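Local coordinates for protein leucine aminopeptidase (Parabacteroides distasonis, PDB 3TC8) that binds zinc and probably acts as an aminopeptidase, removing residues from the N-terminal ends of peptides, at residues Ala32-Phe37 with Asp52-Glu57; Val132-Glu137 with Ile197-Val202; Ser56-Phe61 with Ile151-Phe156. All coordinates share one frame; numbering follows the deposited sequence. Where two conformers were deposited one is given.

Interaction 1: residues Ala32-Phe37 with Asp52-Glu57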
loop_
_atom_site.group_PDB
_atom_site.type_symbol
_atom_site.label_atom_id
_atom_site.label_comp_id
_atom_site.label_asym_id
_atom_site.label_seq_id
_atom_site.Cartn_x
_atom_site.Cartn_y
_atom_site.Cartn_z
ATOM N N ALA A 32 7.502 12.013 -2.294
ATOM C CA ALA A 32 8.737 12.545 -2.864
ATOM C C ALA A 32 9.965 12.083 -2.057
ATOM O O ALA A 32 11.017 11.779 -2.627
ATOM C CB ALA A 32 8.663 14.090 -2.877
ATOM N N ASN A 33 9.834 12.034 -0.739
ATOM C CA ASN A 33 10.962 11.651 0.106
ATOM C C ASN A 33 11.361 10.198 -0.137
ATOM O O ASN A 33 12.545 9.892 -0.138
ATOM C CB ASN A 33 10.663 11.851 1.588
ATOM C CG ASN A 33 10.626 13.320 1.991
ATOM O OD1 ASN A 33 11.031 14.210 1.234
ATOM N ND2 ASN A 33 10.095 13.585 3.185
ATOM N N GLN A 34 10.399 9.310 -0.333
ATOM C CA GLN A 34 10.707 7.941 -0.708
ATOM C C GLN A 34 11.436 7.854 -2.048
ATOM O O GLN A 34 12.483 7.189 -2.171
ATOM C CB GLN A 34 9.439 7.100 -0.757
ATOM C CG GLN A 34 8.780 6.891 0.612
ATOM C CD GLN A 34 7.413 6.332 0.399
ATOM O OE1 GLN A 34 7.261 5.128 0.126
ATOM N NE2 GLN A 34 6.416 7.200 0.449
ATOM N N VAL A 35 10.898 8.524 -3.034
ATOM C CA VAL A 35 11.435 8.464 -4.379
ATOM C C VAL A 35 12.865 9.025 -4.411
ATOM O O VAL A 35 13.692 8.573 -5.194
ATOM C CB VAL A 35 10.472 9.145 -5.378
ATOM C CG1 VAL A 35 11.125 9.286 -6.749
ATOM C CG2 VAL A 35 9.182 8.311 -5.472
ATOM N N ALA A 36 13.124 10.034 -3.588
ATOM C CA ALA A 36 14.435 10.683 -3.546
ATOM C C ALA A 36 15.558 9.732 -3.205
ATOM O O ALA A 36 16.703 10.008 -3.557
ATOM C CB ALA A 36 14.371 11.875 -2.624
ATOM N N PHE A 37 15.282 8.633 -2.492
ATOM C CA PHE A 37 16.317 7.674 -2.177
ATOM C C PHE A 37 16.842 6.943 -3.392
ATOM O O PHE A 37 17.938 6.369 -3.344
ATOM C CB PHE A 37 15.833 6.659 -1.151
ATOM C CG PHE A 37 15.651 7.207 0.235
ATOM C CD1 PHE A 37 16.739 7.456 1.049
ATOM C CD2 PHE A 37 14.406 7.531 0.721
ATOM C CE1 PHE A 37 16.588 7.989 2.323
ATOM C CE2 PHE A 37 14.255 8.076 1.998
ATOM C CZ PHE A 37 15.349 8.305 2.782
ATOM N N ASP A 52 14.904 2.684 6.847
ATOM C CA ASP A 52 15.277 3.379 8.073
ATOM C C ASP A 52 14.496 4.679 8.281
ATOM O O ASP A 52 14.047 4.987 9.385
ATOM C CB ASP A 52 16.783 3.691 8.103
ATOM C CG ASP A 52 17.686 2.486 8.270
ATOM O OD1 ASP A 52 17.215 1.358 8.412
ATOM O OD2 ASP A 52 18.916 2.730 8.290
ATOM N N TYR A 53 14.314 5.429 7.202
ATOM C CA TYR A 53 13.524 6.650 7.212
ATOM C C TYR A 53 12.057 6.388 7.571
ATOM O O TYR A 53 11.494 7.072 8.426
ATOM C CB TYR A 53 13.651 7.315 5.839
ATOM C CG TYR A 53 12.702 8.481 5.657
ATOM C CD1 TYR A 53 12.918 9.704 6.247
ATOM C CD2 TYR A 53 11.550 8.317 4.940
ATOM C CE1 TYR A 53 12.025 10.747 6.126
ATOM C CE2 TYR A 53 10.595 9.367 4.805
ATOM C CZ TYR A 53 10.846 10.567 5.468
ATOM O OH TYR A 53 9.968 11.613 5.371
ATOM N N LEU A 54 11.453 5.371 6.973
ATOM C CA LEU A 54 10.068 5.058 7.261
ATOM C C LEU A 54 9.877 4.649 8.715
ATOM O O LEU A 54 8.927 5.070 9.377
ATOM C CB LEU A 54 9.574 3.928 6.331
ATOM C CG LEU A 54 9.509 4.289 4.858
ATOM C CD1 LEU A 54 9.134 3.065 4.030
ATOM C CD2 LEU A 54 8.559 5.461 4.588
ATOM N N ALA A 55 10.787 3.828 9.229
ATOM C CA ALA A 55 10.719 3.408 10.618
ATOM C C ALA A 55 10.802 4.601 11.569
ATOM O O ALA A 55 10.085 4.690 12.569
ATOM C CB ALA A 55 11.781 2.387 10.946
ATOM N N SER A 56 11.738 5.511 11.294
ATOM C CA SER A 56 11.901 6.684 12.146
ATOM C C SER A 56 10.712 7.633 12.088
ATOM O O SER A 56 10.399 8.271 13.102
ATOM C CB SER A 56 13.245 7.379 11.914
ATOM O OG SER A 56 13.294 7.983 10.690
ATOM N N GLU A 57 10.077 7.733 10.941
ATOM C CA GLU A 57 8.963 8.586 10.809
ATOM C C GLU A 57 7.764 8.027 11.687
ATOM O O GLU A 57 7.149 8.744 12.479
ATOM C CB GLU A 57 8.710 8.776 9.296
ATOM C CG GLU A 57 7.866 9.961 9.042
ATOM C CD GLU A 57 8.585 11.338 9.223
ATOM O OE1 GLU A 57 7.858 12.357 9.361
ATOM O OE2 GLU A 57 9.853 11.408 9.244
#
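Asn33 and Phe37 both close on Tyr53. The tight part is at the base of the tyrosine, where Phe37 CZ comes to 3.6 Å from Tyr53 CB and 3.9 Å from Tyr53 CG. The two side chains cross at about a right angle. Their ring planes are 49° apart, so the aromatic pair is oblique. One helical turn back, Asn33 meets the far end of the same ring. Its ND2 gives a hydrogen bond to Tyr53 OH at 2.9 Å, with an N-H...O angle of 152°, and the hydroxyl sits somewhat out of the amide plane. Tyr53 CG lies anti to the backbone N (chi1 171°), which carries the ring across to helix 24-36. The setting is a pair of helices, 24-36 and 45-60, that pack side by side on one face of the α/β zinc exopeptidase fold. A phenylalanine in place of Tyr53 would probably leave Asn33 ND2 without its acceptor and the amide freer to turn. Asn33, Phe37 and Tyr53 are only partly exposed and form the solvent side. The inner side is buried but looser across the pair, with Gln34 CG 4.2 Å from Leu54 CD2. Both residues there lean on Val132 of helix 125-144. The amide of Gln34 is held from outside the pair, by NE2 hydrogen bonds to Tyr30 O and Gly129 O.

Interaction 2: residues Val132-Glu137 with Ile197-Val202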
loop_
_atom_site.group_PDB
_atom_site.type_symbol
_atom_site.label_atom_id
_atom_site.label_comp_id
_atom_site.label_asym_id
_atom_site.label_seq_id
_atom_site.Cartn_x
_atom_site.Cartn_y
_atom_site.Cartn_z
ATOM N N VAL A 132 2.253 4.364 0.775
ATOM C CA VAL A 132 3.065 4.608 1.968
ATOM C C VAL A 132 2.986 6.084 2.377
ATOM O O VAL A 132 2.879 6.395 3.544
ATOM C CB VAL A 132 4.532 4.205 1.721
ATOM C CG1 VAL A 132 5.435 4.618 2.832
ATOM C CG2 VAL A 132 4.607 2.678 1.487
ATOM N N GLY A 133 3.015 6.993 1.396
ATOM C CA GLY A 133 2.951 8.422 1.739
ATOM C C GLY A 133 1.603 8.812 2.320
ATOM O O GLY A 133 1.548 9.597 3.275
ATOM N N ALA A 134 0.519 8.265 1.768
ATOM C CA ALA A 134 -0.802 8.480 2.330
ATOM C C ALA A 134 -0.865 7.935 3.754
ATOM O O ALA A 134 -1.398 8.583 4.669
ATOM C CB ALA A 134 -1.886 7.922 1.468
ATOM N N LEU A 135 -0.346 6.725 3.967
ATOM C CA LEU A 135 -0.354 6.142 5.298
ATOM C C LEU A 135 0.528 6.891 6.276
ATOM O O LEU A 135 0.178 6.975 7.461
ATOM C CB LEU A 135 0.043 4.673 5.267
ATOM C CG LEU A 135 -0.992 3.724 4.668
ATOM C CD1 LEU A 135 -0.532 2.277 4.732
ATOM C CD2 LEU A 135 -2.384 3.846 5.304
ATOM N N LEU A 136 1.658 7.446 5.857
ATOM C CA LEU A 136 2.452 8.260 6.726
ATOM C C LEU A 136 1.682 9.478 7.187
ATOM O O LEU A 136 1.744 9.826 8.365
ATOM C CB LEU A 136 3.788 8.692 6.095
ATOM C CG LEU A 136 4.844 7.582 5.961
ATOM C CD1 LEU A 136 5.962 8.097 5.041
ATOM C CD2 LEU A 136 5.434 7.211 7.345
ATOM N N GLU A 137 0.971 10.136 6.290
ATOM C CA GLU A 137 0.190 11.296 6.687
ATOM C C GLU A 137 -0.966 10.917 7.605
ATOM O O GLU A 137 -1.254 11.603 8.592
ATOM C CB GLU A 137 -0.263 12.049 5.457
ATOM C CG GLU A 137 -1.204 13.206 5.737
ATOM C CD GLU A 137 -0.662 14.260 6.689
ATOM O OE1 GLU A 137 0.573 14.339 6.897
ATOM O OE2 GLU A 137 -1.479 15.091 7.197
ATOM N N ILE A 197 -7.416 -2.251 5.407
ATOM C CA ILE A 197 -7.484 -1.437 4.203
ATOM C C ILE A 197 -6.074 -1.327 3.626
ATOM O O ILE A 197 -5.162 -0.826 4.297
ATOM C CB ILE A 197 -8.037 -0.024 4.422
ATOM C CG1 ILE A 197 -9.466 -0.089 5.020
ATOM C CG2 ILE A 197 -8.022 0.757 3.126
ATOM C CD1 ILE A 197 -9.963 1.303 5.441
ATOM N N LEU A 198 -5.893 -1.819 2.405
ATOM C CA LEU A 198 -4.690 -1.669 1.606
ATOM C C LEU A 198 -4.841 -0.465 0.688
ATOM O O LEU A 198 -5.844 -0.333 0.014
ATOM C CB LEU A 198 -4.499 -2.937 0.775
ATOM C CG LEU A 198 -3.420 -2.915 -0.312
ATOM C CD1 LEU A 198 -2.030 -2.637 0.250
ATOM C CD2 LEU A 198 -3.416 -4.224 -1.062
ATOM N N LEU A 199 -3.813 0.369 0.627
ATOM C CA LEU A 199 -3.713 1.441 -0.336
ATOM C C LEU A 199 -2.611 1.046 -1.320
ATOM O O LEU A 199 -1.462 0.826 -0.901
ATOM C CB LEU A 199 -3.338 2.761 0.319
ATOM C CG LEU A 199 -4.247 3.254 1.467
ATOM C CD1 LEU A 199 -3.780 4.611 1.961
ATOM C CD2 LEU A 199 -5.684 3.237 1.025
ATOM N N ASP A 200 -2.918 1.047 -2.589
ATOM C CA ASP A 200 -1.934 0.729 -3.629
ATOM C C ASP A 200 -2.221 1.595 -4.848
ATOM O O ASP A 200 -3.338 1.553 -5.333
ATOM C CB ASP A 200 -2.017 -0.768 -3.958
ATOM C CG ASP A 200 -0.915 -1.283 -4.847
ATOM O OD1 ASP A 200 0.054 -0.564 -5.141
ATOM O OD2 ASP A 200 -0.953 -2.498 -5.255
HETATM N N MSE A 201 -1.265 2.388 -5.306
HETATM C CA MSE A 201 -1.515 3.262 -6.462
HETATM C C MSE A 201 -2.711 4.193 -6.245
HETATM O O MSE A 201 -3.700 4.159 -6.982
HETATM C CB MSE A 201 -1.629 2.452 -7.792
HETATM C CG MSE A 201 -0.325 1.720 -8.133
HETATM SE SE MSE A 201 -0.299 0.859 -9.788
HETATM C CE MSE A 201 0.242 2.221 -10.763
ATOM N N VAL A 202 -2.564 4.978 -5.195
ATOM C CA VAL A 202 -3.554 5.944 -4.756
ATOM C C VAL A 202 -3.114 7.392 -4.957
ATOM O O VAL A 202 -3.676 8.297 -4.354
ATOM C CB VAL A 202 -3.984 5.703 -3.299
ATOM C CG1 VAL A 202 -4.707 4.365 -3.171
ATOM C CG2 VAL A 202 -2.834 5.855 -2.356
#
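No ring or other flat side chain takes part where Leu199 meets Ala134 and Leu135, so there are no faces or edges to fill. The contact is made by methyl groups. Leu199 CD1 does most of the touching. It lies 3.8 Å from Ala134 CB and 3.7 Å from Leu135 CD2, with Leu135 CG next at 4.0 Å. Leu199 reaches this place because CD1 is anti to its CA (chi2 -177°), which extends the branch from the strand toward the helix. Leu135 starts off to one side of the strand, but its end swings nearer and crosses Leu199 at a slant. Val202, just past the strand, adds a more distant touch, with CG2 4.4 Å from Ala134 CB. The small side chain of Ala134 fits with the close backbone approach here, its CA being 8.0 Å from Val202 CA. Helix 125-144 thus packs on strand 195-200, in the parallel part of the central sheet of the M28 fold. Leu135 also lies on Leu99 and Ala101 of strand 96-102, while Leu199 touches Ile265 of strand 262-266. A polar tie stands beside the pair: Val202 N is hydrogen-bonded to Ser130 OG of the same helix. All four touching residues are buried. With only apolar groups meeting side chain to side chain, the fit depends on shape and the exclusion of water rather than on directed bonds.

Interaction 3: residues Ser56-Phe61 with Ile151-Phe156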
loop_
_atom_site.group_PDB
_atom_site.type_symbol
_atom_site.label_atom_id
_atom_site.label_comp_id
_atom_site.label_asym_id
_atom_site.label_seq_id
_atom_site.Cartn_x
_atom_site.Cartn_y
_atom_site.Cartn_z
ATOM N N SER A 56 11.738 5.511 11.294
ATOM C CA SER A 56 11.901 6.684 12.146
ATOM C C SER A 56 10.712 7.633 12.088
ATOM O O SER A 56 10.399 8.271 13.102
ATOM C CB SER A 56 13.245 7.379 11.914
ATOM O OG SER A 56 13.294 7.983 10.690
ATOM N N GLU A 57 10.077 7.733 10.941
ATOM C CA GLU A 57 8.963 8.586 10.809
ATOM C C GLU A 57 7.764 8.027 11.687
ATOM O O GLU A 57 7.149 8.744 12.479
ATOM C CB GLU A 57 8.710 8.776 9.296
ATOM C CG GLU A 57 7.866 9.961 9.042
ATOM C CD GLU A 57 8.585 11.338 9.223
ATOM O OE1 GLU A 57 7.858 12.357 9.361
ATOM O OE2 GLU A 57 9.853 11.408 9.244
ATOM N N LEU A 58 7.520 6.699 11.615
ATOM C CA LEU A 58 6.470 6.120 12.451
ATOM C C LEU A 58 6.789 6.295 13.939
ATOM O O LEU A 58 5.910 6.570 14.745
ATOM C CB LEU A 58 6.249 4.637 12.106
ATOM C CG LEU A 58 5.634 4.363 10.745
ATOM C CD1 LEU A 58 5.695 2.842 10.520
ATOM C CD2 LEU A 58 4.223 4.898 10.606
ATOM N N LYS A 59 8.049 6.165 14.317
ATOM C CA LYS A 59 8.382 6.330 15.698
ATOM C C LYS A 59 8.129 7.761 16.169
ATOM O O LYS A 59 7.665 7.983 17.285
ATOM C CB LYS A 59 9.831 5.919 15.880
ATOM C CG LYS A 59 10.229 5.827 17.323
ATOM C CD LYS A 59 11.527 5.082 17.538
ATOM C CE LYS A 59 12.075 5.101 18.988
ATOM N NZ LYS A 59 13.181 4.106 19.196
ATOM N N ARG A 60 8.439 8.732 15.307
ATOM C CA ARG A 60 8.232 10.128 15.703
ATOM C C ARG A 60 6.760 10.422 15.924
ATOM O O ARG A 60 6.420 11.235 16.790
ATOM C CB ARG A 60 8.772 11.042 14.601
ATOM C CG ARG A 60 8.224 12.450 14.554
ATOM C CD ARG A 60 8.837 13.198 13.364
ATOM N NE ARG A 60 10.322 13.193 13.408
ATOM C CZ ARG A 60 11.119 12.710 12.463
ATOM N NH1 ARG A 60 10.648 12.266 11.317
ATOM N NH2 ARG A 60 12.413 12.701 12.675
ATOM N N PHE A 61 5.865 9.751 15.234
ATOM C CA PHE A 61 4.438 9.931 15.444
ATOM C C PHE A 61 3.954 9.336 16.758
ATOM O O PHE A 61 2.816 9.550 17.144
ATOM C CB PHE A 61 3.644 9.292 14.304
ATOM C CG PHE A 61 3.995 9.763 12.922
ATOM C CD1 PHE A 61 4.546 11.025 12.653
ATOM C CD2 PHE A 61 3.838 8.906 11.848
ATOM C CE1 PHE A 61 4.838 11.406 11.350
ATOM C CE2 PHE A 61 4.117 9.292 10.556
ATOM C CZ PHE A 61 4.637 10.531 10.313
ATOM N N ILE A 151 -4.741 1.157 15.860
ATOM C CA ILE A 151 -4.400 1.175 14.446
ATOM C C ILE A 151 -3.031 0.609 14.276
ATOM O O ILE A 151 -2.075 1.017 14.957
ATOM C CB ILE A 151 -4.377 2.622 13.871
ATOM C CG1 ILE A 151 -5.740 3.328 14.076
ATOM C CG2 ILE A 151 -3.995 2.579 12.404
ATOM C CD1 ILE A 151 -6.918 2.771 13.314
ATOM N N ASP A 152 -2.883 -0.332 13.349
ATOM C CA ASP A 152 -1.569 -0.818 12.926
ATOM C C ASP A 152 -1.346 -0.358 11.493
ATOM O O ASP A 152 -2.178 -0.604 10.642
ATOM C CB ASP A 152 -1.494 -2.336 13.028
ATOM C CG ASP A 152 -1.819 -2.792 14.426
ATOM O OD1 ASP A 152 -1.025 -2.454 15.331
ATOM O OD2 ASP A 152 -2.898 -3.427 14.608
ATOM N N ILE A 153 -0.237 0.329 11.292
ATOM C CA ILE A 153 0.225 0.752 9.970
ATOM C C ILE A 153 1.291 -0.266 9.576
ATOM O O ILE A 153 2.292 -0.374 10.309
ATOM C CB ILE A 153 0.827 2.150 10.011
ATOM C CG1 ILE A 153 -0.087 3.218 10.626
ATOM C CG2 ILE A 153 1.393 2.527 8.675
ATOM C CD1 ILE A 153 -1.271 3.542 9.801
ATOM N N ILE A 154 1.136 -0.920 8.461
ATOM C CA ILE A 154 2.163 -1.864 7.989
ATOM C C ILE A 154 2.601 -1.521 6.571
ATOM O O ILE A 154 1.802 -1.413 5.673
ATOM C CB ILE A 154 1.781 -3.354 8.080
ATOM C CG1 ILE A 154 1.340 -3.677 9.512
ATOM C CG2 ILE A 154 2.975 -4.196 7.609
ATOM C CD1 ILE A 154 1.065 -5.177 9.784
ATOM N N PHE A 155 3.937 -1.350 6.459
ATOM C CA PHE A 155 4.586 -1.245 5.173
ATOM C C PHE A 155 5.220 -2.618 4.865
ATOM O O PHE A 155 6.192 -3.010 5.492
ATOM C CB PHE A 155 5.617 -0.134 5.162
ATOM C CG PHE A 155 5.094 1.219 5.630
ATOM C CD1 PHE A 155 3.820 1.656 5.326
ATOM C CD2 PHE A 155 5.929 2.032 6.367
ATOM C CE1 PHE A 155 3.404 2.907 5.777
ATOM C CE2 PHE A 155 5.508 3.313 6.791
ATOM C CZ PHE A 155 4.223 3.710 6.472
ATOM N N PHE A 156 4.613 -3.307 3.908
ATOM C CA PHE A 156 5.071 -4.641 3.501
ATOM C C PHE A 156 6.126 -4.527 2.401
ATOM O O PHE A 156 6.019 -3.740 1.488
ATOM C CB PHE A 156 3.889 -5.478 3.014
ATOM C CG PHE A 156 2.978 -5.928 4.113
ATOM C CD1 PHE A 156 3.383 -6.850 5.035
ATOM C CD2 PHE A 156 1.662 -5.470 4.191
ATOM C CE1 PHE A 156 2.550 -7.291 6.018
ATOM C CE2 PHE A 156 0.830 -5.934 5.207
ATOM C CZ PHE A 156 1.259 -6.866 6.089
#
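Asp152 OD2 is gripped twice, by a salt bridge to Arg96 NE and a hydrogen bond from Tyr191 OH, on the strand that presents Ile153 and Phe155 to Leu58. Its other oxygen, OD1, is hydrogen-bonded to Ser88 OG. This charged group stays apart from the contact itself, which is wholly apolar. Within 56-61, Leu58 alone touches 151-156, and it uses both of its methyl branches. CD1 comes to 3.8 Å from Phe155 CE2, meeting the ring obliquely, and Leu58 CG follows at 4.1 Å from the same ring atom. CD2 takes the other neighbour and lies 4.2 Å from Ile153 CG2. With CG1 anti to the carbonyl carbon (chi1 -54°), Ile153 leaves CG2 as the branch that meets this methyl. Leu58 and Phe155 approach from opposite directions, whereas Leu58 and Ile153 cross at a slant. Here helix 45-60 covers one face of the mixed central sheet in the α/β fold. The strand alternates in the usual way: Ile153 and Phe155 point toward the helix, and Ile154 points away, where it touches Trp182 of helix 177-184. The leucine also rests on Ile85 of the neighbouring strand 79-89, so it packs across two strands. Leu58 CA and Ile153 CA are 8.6 Å apart, and all three residues of the contact are buried.

Overall arrangement
Interactions 1 and 3 share helix 45-60, with centres about 12 Å apart. Interaction 2 lies about 14 Å from the first and 12 Å from the third, centre to centre. Helix 125-144 joins them: Leu54 CD2 packs 3.7 Å from Val132 CG1, and Phe155 CZ lies 3.8 Å from Leu136 CD2. The Phe155 ring also touches Leu135 and Val132, making a continuous apolar core between helices and sheet. The zinc ion, bound by Asp127, Asp160 and His281, lies to one side. The side chains of Gln34 and Val202 are each about 10 Å from that of Asp127. Interaction 3 is remote from the site.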